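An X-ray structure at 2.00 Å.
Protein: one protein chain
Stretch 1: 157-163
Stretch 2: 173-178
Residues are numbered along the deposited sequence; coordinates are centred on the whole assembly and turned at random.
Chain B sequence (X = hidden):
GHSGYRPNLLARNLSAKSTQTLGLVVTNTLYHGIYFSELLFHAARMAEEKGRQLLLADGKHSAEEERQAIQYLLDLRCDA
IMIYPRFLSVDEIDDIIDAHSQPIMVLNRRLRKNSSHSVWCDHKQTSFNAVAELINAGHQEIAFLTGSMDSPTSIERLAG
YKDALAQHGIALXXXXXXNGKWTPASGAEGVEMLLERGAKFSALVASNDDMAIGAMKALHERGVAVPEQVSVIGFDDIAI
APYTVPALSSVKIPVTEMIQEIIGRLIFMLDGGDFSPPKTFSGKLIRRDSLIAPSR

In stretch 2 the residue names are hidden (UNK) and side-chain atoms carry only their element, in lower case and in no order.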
# COMPACT_ATOMS: atom_id res chain seq x y z
N ARG B 157 -11.20 -17.36 0.83
CA ARG B 157 -10.22 -17.96 -0.08
C ARG B 157 -9.87 -19.39 0.32
O ARG B 157 -9.65 -20.28 -0.52
CB ARG B 157 -8.94 -17.07 -0.18
CG ARG B 157 -9.28 -15.74 -0.87
CD ARG B 157 -8.00 -14.77 -1.05
NE ARG B 157 -8.49 -13.60 -1.75
CZ ARG B 157 -7.89 -12.41 -1.75
NH1 ARG B 157 -6.81 -12.19 -0.99
NH2 ARG B 157 -8.44 -11.42 -2.45
N LEU B 158 -9.72 -19.61 1.61
CA LEU B 158 -9.38 -20.91 2.09
C LEU B 158 -10.54 -21.85 1.80
O LEU B 158 -10.32 -22.96 1.36
CB LEU B 158 -9.08 -20.88 3.61
CG LEU B 158 -8.80 -22.20 4.35
CD1 LEU B 158 -7.70 -23.03 3.70
CD2 LEU B 158 -8.39 -21.92 5.81
N ALA B 159 -11.74 -21.40 2.06
CA ALA B 159 -12.96 -22.22 1.81
C ALA B 159 -13.04 -22.60 0.31
O ALA B 159 -13.39 -23.71 -0.02
CB ALA B 159 -14.20 -21.42 2.21
N GLY B 160 -12.61 -21.69 -0.58
CA GLY B 160 -12.67 -21.94 -2.02
C GLY B 160 -11.62 -22.97 -2.44
O GLY B 160 -11.86 -23.77 -3.31
N TYR B 161 -10.43 -22.90 -1.85
CA TYR B 161 -9.47 -23.99 -1.96
C TYR B 161 -10.06 -25.36 -1.52
O TYR B 161 -9.95 -26.32 -2.26
CB TYR B 161 -8.22 -23.62 -1.16
CG TYR B 161 -7.23 -24.75 -0.94
CD1 TYR B 161 -6.35 -25.14 -1.96
CD2 TYR B 161 -7.16 -25.41 0.28
CE1 TYR B 161 -5.40 -26.18 -1.75
CE2 TYR B 161 -6.21 -26.44 0.51
CZ TYR B 161 -5.37 -26.82 -0.51
OH TYR B 161 -4.43 -27.82 -0.30
N LYS B 162 -10.59 -25.50 -0.31
CA LYS B 162 -11.08 -26.82 0.14
C LYS B 162 -12.22 -27.29 -0.78
O LYS B 162 -12.29 -28.48 -1.13
CB LYS B 162 -11.60 -26.74 1.58
CG LYS B 162 -10.48 -26.36 2.59
CD LYS B 162 -11.04 -26.16 3.99
CE LYS B 162 -9.98 -26.34 5.09
NZ LYS B 162 -10.56 -25.83 6.40
N ASP B 163 -13.09 -26.36 -1.18
CA ASP B 163 -14.24 -26.76 -2.08
C ASP B 163 -13.76 -27.25 -3.45
O ASP B 163 -14.31 -28.22 -3.96
CB ASP B 163 -15.25 -25.62 -2.22
CG ASP B 163 -16.63 -26.08 -2.83
OD1 ASP B 163 -17.09 -27.24 -2.63
OD2 ASP B 163 -17.27 -25.23 -3.49
N UNK B 173 -5.77 -32.50 2.79
CA UNK B 173 -4.66 -32.79 3.71
C UNK B 173 -4.18 -31.49 4.34
O UNK B 173 -3.55 -30.65 3.66
n UNK B 173 -1.28 -34.48 3.39
o UNK B 173 -2.31 -33.57 5.11
c UNK B 173 -3.49 -33.51 2.99
c UNK B 173 -2.30 -33.86 3.94
N UNK B 174 -4.50 -31.27 5.62
CA UNK B 174 -4.02 -29.99 6.24
C UNK B 174 -2.51 -29.78 6.29
O UNK B 174 -2.05 -28.65 6.57
o UNK B 174 -6.40 -27.64 7.75
o UNK B 174 -8.22 -28.90 7.74
c UNK B 174 -4.64 -29.71 7.61
c UNK B 174 -6.98 -28.75 7.72
c UNK B 174 -6.15 -29.99 7.66
N UNK B 175 -1.72 -30.83 6.02
CA UNK B 175 -0.27 -30.63 5.96
C UNK B 175 0.13 -29.77 4.79
O UNK B 175 1.24 -29.22 4.78
c UNK B 175 2.55 -33.85 6.85
c UNK B 175 0.45 -32.59 7.43
c UNK B 175 1.19 -33.96 7.52
n UNK B 175 3.63 -34.81 7.31
c UNK B 175 0.52 -31.95 6.01
N UNK B 176 -0.75 -29.69 3.79
CA UNK B 176 -0.52 -28.80 2.67
C UNK B 176 -1.00 -27.36 2.91
O UNK B 176 -0.91 -26.56 2.03
c UNK B 176 -1.13 -29.35 1.37
c UNK B 176 1.00 -30.14 0.25
c UNK B 176 -1.23 -31.26 -0.30
c UNK B 176 -0.39 -30.58 0.80
N UNK B 177 -1.60 -27.08 4.05
CA UNK B 177 -2.08 -25.72 4.35
C UNK B 177 -1.17 -25.12 5.40
O UNK B 177 -0.97 -25.71 6.48
c UNK B 177 -5.87 -26.77 4.40
c UNK B 177 -4.55 -26.24 3.83
c UNK B 177 -3.93 -24.29 5.33
c UNK B 177 -3.55 -25.71 4.90
N UNK B 178 -0.63 -23.96 5.11
CA UNK B 178 0.28 -23.27 6.03
C UNK B 178 -0.42 -21.95 6.40
O UNK B 178 -0.83 -21.20 5.50
c UNK B 178 1.60 -22.98 5.30
O HOH W 1 -4.91 -30.23 1.00
O HOH W 2 -7.74 -25.20 7.59

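Position 173 carries two side-chain carbons, the second bonded to one oxygen and one nitrogen. That is a short carboxamide. Its CA-to-CB bond points away from stretch 1, and no side-chain atom comes within reach of the helix. The residue is Asn173. Its side chain turns back on its own stretch: OD1 of Asn173 accepts a hydrogen bond from N of position 175, at 2.9 Å. Its backbone faces a water that also serves the helix. Water 1 accepts from N of Asn173 at 3.0 Å and donates to OH of Tyr161 at 2.8 Å.

Position 174 has three carbons in a row, the third holding two oxygens. The CA-to-CB bond points sideways, but the end of the side chain comes nearer the helix. One carboxylate oxygen lies 4.1 Å from NZ of Lys162. The chain is a carboxylate one carbon longer than aspartate, so this is Glu174. The near oxygen is OE2. The charges are opposite, yet the gap is too wide for a salt bridge. Water 2 fills in, donating to OE1 of Glu174 at 2.8 Å and accepting from NZ of Lys162 at 3.1 Å.

Position 175 shows four carbons in a row ending in nitrogen. It is exposed and touches nothing on stretch 1. This is Lys175.

Position 176 has four carbons, forked at the second. It meets stretch 1 through its first carbon, with CB 4.0 Å from OH of Tyr161. A fork one carbon beyond CB identifies Leu176. N of Leu176 donates a hydrogen bond to O of Asn173 at 3.0 Å, from the last residue of the 3-10 segment back to the loop residue before it.

Position 177 also has four carbons, but the fork is at the first, and one arm is two carbons long. That longer arm meets Tyr161, Leu158 and Lys162. This is Ile177, the residue of stretch 2 most covered by the helix. CG1 of Ile177 lies 3.7 Å from CE2 of Tyr161, meeting the ring obliquely. CD1 of Ile177 reaches CD1 of Leu158 and CE of Lys162, each at 4.2 Å.

Position 178 has one side-chain carbon, out of reach of stretch 1. It is Ala178, in the strand that begins at Ile177.

No direct hydrogen bond joins the stretches. Ile177 packs against Leu158 and Tyr161, which lie about one helical turn apart, and also meets the CE methylene of Lys162. Leu176 adds a contact at the tyrosine hydroxyl. Polar links run through water: one ties Tyr161 to the backbone of Asn173, the other ties Lys162 to Glu174. The contact is small, burying 204 Å² over both sides, and combines apolar packing with these two bridges.

Stretch 2, residues 173-178: NEKLIA
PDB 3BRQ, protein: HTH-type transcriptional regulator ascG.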